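PDB 6ORH: glycoside hydrolase from Streptococcus pneumoniae serotype 4, which probably acts as an alpha-L-fucosidase, removing fucose from host-derived carbohydrate antigens. Local coordinates for residues V122-W127 with K151-N156; A166-N171 with E190-L195. The protein carries 2 engineered substitutions. All coordinates share one frame; numbering follows the deposited sequence.

Contact 1 of 2, residues V122-W127 with K151-N156. With FUC (alpha-L-fucopyranose), chain C.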
ATOM      1  N   VAL A 122     -18.156  19.719 -14.866  1.00 11.54           N
ATOM      2  CA  VAL A 122     -19.456  19.244 -15.301  1.00 11.82           C
ATOM      3  C   VAL A 122     -19.324  17.810 -15.787  1.00 11.13           C
ATOM      4  O   VAL A 122     -18.407  17.483 -16.560  1.00 12.33           O
ATOM      5  CB  VAL A 122     -20.072  20.154 -16.386  1.00 12.24           C
ATOM      6  CG1 VAL A 122     -19.202  20.253 -17.636  1.00 13.58           C
ATOM      7  CG2 VAL A 122     -21.458  19.619 -16.770  1.00 12.62           C
ATOM      8  N   TYR A 123     -20.242  16.965 -15.305  1.00 11.85           N
ATOM      9  CA  TYR A 123     -20.278  15.538 -15.647  1.00 11.52           C
ATOM     10  C   TYR A 123     -21.507  15.322 -16.515  1.00 12.02           C
ATOM     11  O   TYR A 123     -22.631  15.583 -16.076  1.00 11.50           O
ATOM     12  CB  TYR A 123     -20.302  14.718 -14.351  1.00 11.98           C
ATOM     13  CG  TYR A 123     -20.599  13.225 -14.394  1.00 11.92           C
ATOM     14  CD1 TYR A 123     -21.763  12.728 -14.970  1.00 12.37           C
ATOM     15  CD2 TYR A 123     -19.806  12.358 -13.645  1.00 12.83           C
ATOM     16  CE1 TYR A 123     -22.020  11.363 -14.959  1.00 11.83           C
ATOM     17  CE2 TYR A 123     -20.080  11.001 -13.582  1.00 12.99           C
ATOM     18  CZ  TYR A 123     -21.197  10.506 -14.240  1.00 12.82           C
ATOM     19  OH  TYR A 123     -21.535   9.174 -14.151  1.00 13.03           O
ATOM     20  N   LEU A 124     -21.270  14.870 -17.752  1.00 11.80           N
ATOM     21  CA  LEU A 124     -22.331  14.632 -18.720  1.00 12.33           C
ATOM     22  C   LEU A 124     -22.144  13.210 -19.232  1.00 12.96           C
ATOM     23  O   LEU A 124     -21.189  12.940 -19.962  1.00 13.26           O
ATOM     24  CB  LEU A 124     -22.172  15.646 -19.863  1.00 12.99           C
ATOM     25  CG  LEU A 124     -23.255  15.659 -20.941  1.00 14.87           C
ATOM     26  CD1 LEU A 124     -24.552  16.267 -20.408  1.00 15.69           C
ATOM     27  CD2 LEU A 124     -22.752  16.509 -22.125  1.00 15.52           C
ATOM     28  N   SER A 125     -23.017  12.290 -18.812  1.00 13.33           N
ATOM     29  CA  SER A 125     -22.753  10.883 -19.092  1.00 12.49           C
ATOM     30  C   SER A 125     -22.698  10.550 -20.593  1.00 12.82           C
ATOM     31  O   SER A 125     -23.688  10.752 -21.303  1.00 14.16           O
ATOM     32  CB  SER A 125     -23.756  10.007 -18.380  1.00 13.59           C
ATOM     33  OG  SER A 125     -23.527   8.623 -18.697  1.00 12.52           O
ATOM     34  N   PRO A 126     -21.614   9.945 -21.132  1.00 11.78           N
ATOM     35  CA  PRO A 126     -21.654   9.442 -22.515  1.00 12.35           C
ATOM     36  C   PRO A 126     -22.727   8.359 -22.692  1.00 12.77           C
ATOM     37  O   PRO A 126     -23.521   8.457 -23.631  1.00 13.61           O
ATOM     38  CB  PRO A 126     -20.220   8.927 -22.733  1.00 12.94           C
ATOM     39  CG  PRO A 126     -19.419   9.815 -21.798  1.00 11.43           C
ATOM     40  CD  PRO A 126     -20.268   9.827 -20.531  1.00 11.38           C
ATOM     41  N   TRP A 127     -22.730   7.326 -21.831  1.00 12.80           N
ATOM     42  CA  TRP A 127     -23.834   6.354 -21.896  1.00 13.72           C
ATOM     43  C   TRP A 127     -25.148   7.056 -21.540  1.00 13.83           C
ATOM     44  O   TRP A 127     -25.252   7.696 -20.478  1.00 13.41           O
ATOM     45  CB  TRP A 127     -23.544   5.172 -20.953  1.00 14.31           C
ATOM     46  CG  TRP A 127     -24.661   4.170 -20.863  1.00 14.28           C
ATOM     47  CD1 TRP A 127     -25.559   3.830 -21.828  1.00 16.14           C
ATOM     48  CD2 TRP A 127     -25.009   3.419 -19.689  1.00 15.55           C
ATOM     49  NE1 TRP A 127     -26.451   2.911 -21.327  1.00 15.96           N
ATOM     50  CE2 TRP A 127     -26.128   2.625 -20.028  1.00 15.77           C
ATOM     51  CE3 TRP A 127     -24.446   3.293 -18.417  1.00 15.27           C
ATOM     52  CZ2 TRP A 127     -26.704   1.751 -19.104  1.00 16.25           C
ATOM     53  CZ3 TRP A 127     -25.021   2.440 -17.494  1.00 16.59           C
ATOM     54  CH2 TRP A 127     -26.134   1.663 -17.848  1.00 18.04           C
ATOM     55  N   LYS A 151     -21.870  22.288 -25.984  1.00 15.60           N
ATOM     56  CA  LYS A 151     -21.881  23.681 -26.418  1.00 15.70           C
ATOM     57  C   LYS A 151     -22.803  24.509 -25.526  1.00 16.49           C
ATOM     58  O   LYS A 151     -22.447  25.614 -25.111  1.00 17.29           O
ATOM     59  CB  LYS A 151     -22.328  23.737 -27.886  1.00 15.68           C
ATOM     60  CG  LYS A 151     -21.233  23.242 -28.827  1.00 18.40           C
ATOM     61  CD  LYS A 151     -21.678  23.199 -30.281  1.00 21.25           C
ATOM     62  CE  LYS A 151     -20.568  22.761 -31.214  1.00 24.64           C
ATOM     63  NZ  LYS A 151     -21.062  22.751 -32.612  1.00 27.33           N
ATOM     64  N   GLU A 152     -23.990  23.984 -25.214  1.00 15.87           N
ATOM     65  CA  GLU A 152     -24.931  24.686 -24.348  1.00 17.14           C
ATOM     66  C   GLU A 152     -24.301  24.989 -22.993  1.00 17.09           C
ATOM     67  O   GLU A 152     -24.514  26.064 -22.421  1.00 17.83           O
ATOM     68  CB  GLU A 152     -26.127  23.810 -23.994  1.00 18.75           C
ATOM     69  CG  GLU A 152     -27.180  23.822 -25.051  1.00 20.42           C
ATOM     70  CD  GLU A 152     -28.436  23.061 -24.662  1.00 19.26           C
ATOM     71  OE1 GLU A 152     -28.330  21.962 -24.060  1.00 18.18           O
ATOM     72  OE2 GLU A 152     -29.532  23.599 -24.935  1.00 20.80           O
ATOM     73  N   ILE A 153     -23.547  24.024 -22.475  1.00 16.81           N
ATOM     74  CA  ILE A 153     -23.051  24.144 -21.110  1.00 16.13           C
ATOM     75  C   ILE A 153     -21.848  25.080 -21.103  1.00 17.59           C
ATOM     76  O   ILE A 153     -21.711  25.914 -20.183  1.00 17.73           O
ATOM     77  CB  ILE A 153     -22.676  22.744 -20.577  1.00 15.22           C
ATOM     78  CG1 ILE A 153     -23.942  21.889 -20.391  1.00 14.61           C
ATOM     79  CG2 ILE A 153     -21.871  22.858 -19.285  1.00 15.07           C
ATOM     80  CD1 ILE A 153     -23.656  20.376 -20.339  1.00 16.41           C
ATOM     81  N   LEU A 154     -20.955  24.882 -22.084  1.00 14.85           N
ATOM     82  CA  LEU A 154     -19.631  25.478 -22.005  1.00 14.69           C
ATOM     83  C   LEU A 154     -19.530  26.845 -22.697  1.00 15.64           C
ATOM     84  O   LEU A 154     -18.468  27.481 -22.612  1.00 14.45           O
ATOM     85  CB  LEU A 154     -18.581  24.503 -22.551  1.00 14.11           C
ATOM     86  CG  LEU A 154     -18.535  23.135 -21.867  1.00 13.49           C
ATOM     87  CD1 LEU A 154     -17.612  22.208 -22.649  1.00 12.46           C
ATOM     88  CD2 LEU A 154     -18.062  23.243 -20.397  1.00 13.57           C
ATOM     89  N   SER A 155     -20.611  27.288 -23.373  1.00 16.57           N
ATOM     90  CA  SER A 155     -20.594  28.591 -24.040  1.00 16.74           C
ATOM     91  C   SER A 155     -21.413  29.651 -23.302  1.00 18.04           C
ATOM     92  O   SER A 155     -21.487  30.779 -23.786  1.00 18.67           O
ATOM     93  CB  SER A 155     -21.105  28.484 -25.457  1.00 17.25           C
ATOM     94  OG  SER A 155     -22.503  28.273 -25.399  1.00 17.11           O
ATOM     95  N   ASN A 156     -22.074  29.289 -22.202  1.00 16.54           N
ATOM     96  CA  ASN A 156     -23.031  30.165 -21.527  1.00 17.60           C
ATOM     97  C   ASN A 156     -22.335  30.899 -20.384  1.00 18.70           C
ATOM     98  O   ASN A 156     -21.879  30.260 -19.443  1.00 19.23           O
ATOM     99  CB  ASN A 156     -24.234  29.384 -20.979  1.00 16.92           C
ATOM    100  CG  ASN A 156     -25.367  30.255 -20.478  1.00 19.64           C
ATOM    101  OD1 ASN A 156     -25.145  31.297 -19.855  1.00 18.14           O
ATOM    102  ND2 ASN A 156     -26.600  29.821 -20.694  1.00 21.24           N
TER
HETATM  103  C1  FUC C   4     -19.219   4.967 -12.545  1.00 13.43           C
HETATM  104  C2  FUC C   4     -20.701   5.285 -12.650  1.00 13.78           C
HETATM  105  C3  FUC C   4     -21.199   5.629 -11.251  1.00 13.44           C
HETATM  106  C4  FUC C   4     -20.516   6.907 -10.755  1.00 13.31           C
HETATM  107  C5  FUC C   4     -18.986   6.665 -10.777  1.00 12.79           C
HETATM  108  C6  FUC C   4     -18.201   7.929 -10.478  1.00 12.17           C
HETATM  109  O2  FUC C   4     -21.356   4.100 -13.137  1.00 13.99           O
HETATM  110  O3  FUC C   4     -22.626   5.808 -11.295  1.00 13.86           O
HETATM  111  O4  FUC C   4     -20.917   8.015 -11.610  1.00 13.59           O
HETATM  112  O5  FUC C   4     -18.523   6.139 -12.085  1.00 13.18           O
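V122 packs on I153, and the flat group beside this contact is the ring of the next residue, Y123. The bound fucose approaches the phenol end of that ring at a slant. Y123 OH donates a hydrogen bond of 2.9 Å to fucose O4. With CG anti to the backbone N (chi1 169°), the ring is carried into the sugar pocket. V122 and L124 point the other way, toward helix 139-154. Both methyls of V122 lie against I153 CG2, and V122 CG1 is 4.1 Å from it. The same CG1 also meets L154 CD2 at 4.2 Å. Further along, L124 CD1 touches I153 CD1, also at 4.2 Å. The touching atoms are all aliphatic carbons of buried side chains, and no hydrogen bond crosses between the segments. Beyond the strand, S125 OG donates a 2.6 Å bond to W127 O. The hydroxyl lies in the plane of the W127 carbonyl, on a lone pair of O, and ties the loop back on itself. S125 OG is also hydrogen-bonded to H78 ND1. The W127 ring sits edge-to-face with W39. This is the strand-to-helix layer of a TIM barrel, with apolar residues facing the helix and a ligand-binding tyrosine facing inward.

Contact 2 of 2, residues A166-N171 with E190-L195; sequences AEVWMN and ETIRDL. Engineered in segment 166-171: N171 (natural residue Asp). With FUC (alpha-L-fucopyranose), chain C; GAL (beta-D-galactopyranose), chain B; EDO (1,2-ethanediol), chain F.
I192 reaches out from helix 185-196 and sets its CD1 against two side chains of 166-171. The closer is M170, whose CE lies 3.6 Å from I192 CD1. The other is V168, whose CG1 is 4.0 Å from the same CD1. Both pairs meet tip to tip. The M170 chain is extended beyond CG (chi2 178°), which brings its methyl to the helix. The contact is buried and made by methyl groups alone, M170 through its CE and not its sulfur, with no hydrogen bond between the segments.

W169 and N171 serve the sugar pocket instead. The indole edge of W169 faces galactose, with CH2 at 3.5 Å from C6 of that sugar. W169 also stacks on F202, and its NE1 is hydrogen-bonded to E255 OE1. N171 is an engineered residue; the natural one is Asp. Its ND2 gives fucose O5 a nearly straight bond of 2.8 Å (177°). ND2 also lies at the edge of the W169 ring, in its plane. N171 OD1 accepts a weak 2.9 Å bond from galactose O4; A173 N also donates to it. One amide thus contacts both sugars. The helix packs on the outer side of strand 167-169 within the beta-alpha-beta unit that runs on to strand 200-202, as in a TIM barrel with its ligand pocket at the strand ends.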
ATOM      1  N   ALA A 166     -13.449  24.297 -15.243  1.00 11.99           N
ATOM      2  CA  ALA A 166     -12.122  23.748 -14.975  1.00 11.51           C
ATOM      3  C   ALA A 166     -11.999  22.270 -15.367  1.00 11.69           C
ATOM      4  O   ALA A 166     -10.877  21.788 -15.536  1.00 12.67           O
ATOM      5  CB  ALA A 166     -11.774  23.952 -13.512  1.00 12.70           C
ATOM      6  N   GLU A 167     -13.129  21.548 -15.455  1.00 11.65           N
ATOM      7  CA  GLU A 167     -13.029  20.121 -15.748  1.00 11.29           C
ATOM      8  C   GLU A 167     -14.323  19.634 -16.394  1.00 11.52           C
ATOM      9  O   GLU A 167     -15.397  20.062 -15.992  1.00 12.77           O
ATOM     10  CB  GLU A 167     -12.788  19.354 -14.444  1.00 11.55           C
ATOM     11  CG  GLU A 167     -12.508  17.849 -14.621  1.00 11.77           C
ATOM     12  CD  GLU A 167     -11.855  17.217 -13.398  1.00 12.13           C
ATOM     13  OE1 GLU A 167     -11.259  17.956 -12.574  1.00 12.24           O
ATOM     14  OE2 GLU A 167     -11.912  15.976 -13.253  1.00 12.03           O
ATOM     15  N   VAL A 168     -14.183  18.768 -17.410  1.00 10.40           N
ATOM     16  CA  VAL A 168     -15.335  18.089 -18.008  1.00 10.42           C
ATOM     17  C   VAL A 168     -15.153  16.597 -17.731  1.00 10.37           C
ATOM     18  O   VAL A 168     -14.057  16.095 -17.954  1.00 11.81           O
ATOM     19  CB  VAL A 168     -15.412  18.377 -19.523  1.00 10.47           C
ATOM     20  CG1 VAL A 168     -16.481  17.507 -20.188  1.00 11.88           C
ATOM     21  CG2 VAL A 168     -15.695  19.865 -19.788  1.00 11.70           C
ATOM     22  N   TRP A 169     -16.221  15.918 -17.269  1.00 10.54           N
ATOM     23  CA  TRP A 169     -16.127  14.509 -16.898  1.00 10.92           C
ATOM     24  C   TRP A 169     -16.912  13.660 -17.895  1.00 11.39           C
ATOM     25  O   TRP A 169     -18.134  13.844 -18.057  1.00 12.14           O
ATOM     26  CB  TRP A 169     -16.710  14.330 -15.476  1.00 12.05           C
ATOM     27  CG  TRP A 169     -15.740  13.742 -14.492  1.00 10.88           C
ATOM     28  CD1 TRP A 169     -14.707  14.388 -13.874  1.00 10.87           C
ATOM     29  CD2 TRP A 169     -15.743  12.402 -13.967  1.00 10.95           C
ATOM     30  NE1 TRP A 169     -14.042  13.547 -13.023  1.00 10.46           N
ATOM     31  CE2 TRP A 169     -14.687  12.335 -13.023  1.00 11.22           C
ATOM     32  CE3 TRP A 169     -16.536  11.255 -14.188  1.00 11.83           C
ATOM     33  CZ2 TRP A 169     -14.387  11.178 -12.309  1.00 11.71           C
ATOM     34  CZ3 TRP A 169     -16.255  10.123 -13.438  1.00 11.65           C
ATOM     35  CH2 TRP A 169     -15.169  10.078 -12.552  1.00 12.30           C
ATOM     36  N   MET A 170     -16.200  12.709 -18.536  1.00 11.22           N
ATOM     37  CA  MET A 170     -16.807  11.751 -19.462  1.00 11.71           C
ATOM     38  C   MET A 170     -16.643  10.342 -18.892  1.00 11.91           C
ATOM     39  O   MET A 170     -15.649   9.647 -19.132  1.00 13.98           O
ATOM     40  CB  MET A 170     -16.084  11.847 -20.813  1.00 11.54           C
ATOM     41  CG  MET A 170     -16.222  13.236 -21.400  1.00 13.08           C
ATOM     42  SD  MET A 170     -15.320  13.331 -22.942  1.00 13.57           S
ATOM     43  CE  MET A 170     -15.652  15.026 -23.434  1.00 13.37           C
ATOM     44  N   ASN A 171     -17.623   9.927 -18.093  1.00 12.56           N
ATOM     45  CA  ASN A 171     -17.576   8.634 -17.429  1.00 12.50           C
ATOM     46  C   ASN A 171     -17.454   7.521 -18.463  1.00 11.72           C
ATOM     47  O   ASN A 171     -18.128   7.580 -19.481  1.00 13.52           O
ATOM     48  CB  ASN A 171     -18.867   8.466 -16.607  1.00 12.42           C
ATOM     49  CG  ASN A 171     -18.686   7.448 -15.514  1.00 13.27           C
ATOM     50  OD1 ASN A 171     -18.496   6.264 -15.780  1.00 15.01           O
ATOM     51  ND2 ASN A 171     -18.779   7.879 -14.280  1.00 15.14           N
ATOM     52  N   GLU A 190     -12.224  19.126 -29.308  0.50 15.72           N
ATOM     53  CA  GLU A 190     -12.034  20.362 -30.057  0.50 16.22           C
ATOM     54  C   GLU A 190     -12.976  21.456 -29.559  0.50 16.16           C
ATOM     55  O   GLU A 190     -12.542  22.592 -29.331  0.50 15.98           O
ATOM     56  CB  GLU A 190     -12.252  20.107 -31.549  0.50 17.85           C
ATOM     57  CG  GLU A 190     -11.065  19.471 -32.236  0.50 19.83           C
ATOM     58  CD  GLU A 190     -11.353  19.067 -33.677  0.50 22.02           C
ATOM     59  OE1 GLU A 190     -12.469  19.337 -34.152  0.50 24.95           O
ATOM     60  OE2 GLU A 190     -10.478  18.467 -34.309  0.50 23.81           O
ATOM     61  N   THR A 191     -14.264  21.106 -29.384  1.00 14.50           N
ATOM     62  CA  THR A 191     -15.263  22.050 -28.919  1.00 15.02           C
ATOM     63  C   THR A 191     -14.918  22.517 -27.501  1.00 14.82           C
ATOM     64  O   THR A 191     -15.106  23.688 -27.166  1.00 15.35           O
ATOM     65  CB  THR A 191     -16.685  21.477 -29.012  1.00 15.55           C
ATOM     66  OG1 THR A 191     -17.071  21.609 -30.385  1.00 18.78           O
ATOM     67  CG2 THR A 191     -17.704  22.208 -28.168  1.00 15.50           C
ATOM     68  N   ILE A 192     -14.494  21.569 -26.653  1.00 13.48           N
ATOM     69  CA  ILE A 192     -14.142  21.940 -25.280  1.00 13.06           C
ATOM     70  C   ILE A 192     -13.015  22.973 -25.293  1.00 13.96           C
ATOM     71  O   ILE A 192     -13.063  23.946 -24.529  1.00 15.19           O
ATOM     72  CB  ILE A 192     -13.849  20.702 -24.407  1.00 12.01           C
ATOM     73  CG1 ILE A 192     -15.126  19.863 -24.283  1.00 11.78           C
ATOM     74  CG2 ILE A 192     -13.295  21.098 -23.037  1.00 12.75           C
ATOM     75  CD1 ILE A 192     -14.872  18.477 -23.730  1.00 12.06           C
ATOM     76  N   ARG A 193     -12.017  22.782 -26.162  0.50 14.76           N
ATOM     77  CA  ARG A 193     -10.936  23.758 -26.248  0.50 15.73           C
ATOM     78  C   ARG A 193     -11.482  25.093 -26.760  0.50 16.39           C
ATOM     79  O   ARG A 193     -11.178  26.169 -26.236  0.50 16.56           O
ATOM     80  CB  ARG A 193      -9.849  23.234 -27.190  0.50 16.62           C
ATOM     81  CG  ARG A 193      -8.916  22.214 -26.556  0.50 16.62           C
ATOM     82  CD  ARG A 193      -7.718  21.829 -27.412  0.50 17.86           C
ATOM     83  NE  ARG A 193      -8.015  21.279 -28.729  0.50 19.16           N
ATOM     84  CZ  ARG A 193      -8.263  19.997 -28.975  0.50 18.54           C
ATOM     85  NH1 ARG A 193      -8.280  19.115 -27.988  0.50 19.37           N
ATOM     86  NH2 ARG A 193      -8.507  19.610 -30.211  0.50 19.88           N
ATOM     87  N   ASP A 194     -12.278  25.028 -27.825  1.00 16.64           N
ATOM     88  CA  ASP A 194     -12.774  26.239 -28.464  1.00 18.04           C
ATOM     89  C   ASP A 194     -13.491  27.103 -27.431  1.00 19.08           C
ATOM     90  O   ASP A 194     -13.381  28.331 -27.449  1.00 19.19           O
ATOM     91  CB  ASP A 194     -13.797  25.934 -29.564  1.00 20.23           C
ATOM     92  CG  ASP A 194     -13.260  25.328 -30.851  1.00 27.88           C
ATOM     93  OD1 ASP A 194     -12.022  25.387 -31.086  1.00 32.28           O
ATOM     94  OD2 ASP A 194     -14.097  24.774 -31.616  1.00 34.29           O
ATOM     95  N   LEU A 195     -14.217  26.463 -26.503  1.00 14.92           N
ATOM     96  CA  LEU A 195     -15.065  27.207 -25.576  1.00 14.83           C
ATOM     97  C   LEU A 195     -14.408  27.451 -24.215  1.00 14.82           C
ATOM     98  O   LEU A 195     -14.813  28.399 -23.524  1.00 15.99           O
ATOM     99  CB  LEU A 195     -16.394  26.460 -25.407  1.00 15.90           C
ATOM    100  CG  LEU A 195     -17.242  26.348 -26.668  1.00 15.63           C
ATOM    101  CD1 LEU A 195     -18.498  25.588 -26.346  1.00 16.65           C
ATOM    102  CD2 LEU A 195     -17.635  27.754 -27.154  1.00 17.38           C
TER
HETATM  103  C1  FUC C   4     -19.219   4.967 -12.545  1.00 13.43           C
HETATM  104  C2  FUC C   4     -20.701   5.285 -12.650  1.00 13.78           C
HETATM  105  C3  FUC C   4     -21.199   5.629 -11.251  1.00 13.44           C
HETATM  106  C4  FUC C   4     -20.516   6.907 -10.755  1.00 13.31           C
HETATM  107  C5  FUC C   4     -18.986   6.665 -10.777  1.00 12.79           C
HETATM  108  C6  FUC C   4     -18.201   7.929 -10.478  1.00 12.17           C
HETATM  109  O2  FUC C   4     -21.356   4.100 -13.137  1.00 13.99           O
HETATM  110  O3  FUC C   4     -22.626   5.808 -11.295  1.00 13.86           O
HETATM  111  O4  FUC C   4     -20.917   8.015 -11.610  1.00 13.59           O
HETATM  112  O5  FUC C   4     -18.523   6.139 -12.085  1.00 13.18           O
HETATM  113  C1  GAL B   2     -15.841   3.339 -13.898  1.00 13.88           C
HETATM  114  C2  GAL B   2     -15.508   3.417 -15.404  1.00 15.31           C
HETATM  115  C3  GAL B   2     -14.358   4.401 -15.664  1.00 14.61           C
HETATM  116  C4  GAL B   2     -14.526   5.710 -14.886  1.00 14.87           C
HETATM  117  C5  GAL B   2     -14.784   5.355 -13.415  1.00 13.95           C
HETATM  118  C6  GAL B   2     -14.954   6.558 -12.517  1.00 14.18           C
HETATM  119  O2  GAL B   2     -15.101   2.117 -15.862  1.00 16.33           O
HETATM  120  O3  GAL B   2     -14.225   4.643 -17.093  1.00 15.60           O
HETATM  121  O4  GAL B   2     -15.642   6.494 -15.398  1.00 15.22           O
HETATM  122  O5  GAL B   2     -16.046   4.646 -13.363  1.00 13.75           O
HETATM  123  O6  GAL B   2     -14.961   6.115 -11.133  1.00 15.70           O
HETATM  124  C1  EDO F 506      -6.218  15.108 -26.482  1.00 43.02           C
HETATM  125  O1  EDO F 506      -6.359  13.989 -27.342  1.00 45.73           O
HETATM  126  C2  EDO F 506      -6.401  16.385 -27.206  1.00 44.33           C
HETATM  127  O2  EDO F 506      -7.208  16.301 -28.386  1.00 42.14           O

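Contact 1 and contact 2 are neighbouring strand-helix layers of one barrel, with centres about 8 Å apart. They follow in series along the chain, helix 139-154 leading on to strand 167-169. The two strands run parallel and are probably joined by backbone hydrogen bonds, V122 O to W169 N at 2.8 Å and V122 N to E167 O at 3.0 Å. Outside the sheet, L154 packs on I192, so the two helices also meet. Past the strands, P126 CD packs against N171 O at 3.3 Å. The fucose site draws on both contacts: Y123 OH and the engineered N171 ND2 pack 3.0 Å apart without bonding to each other, and each is hydrogen-bonded to the sugar.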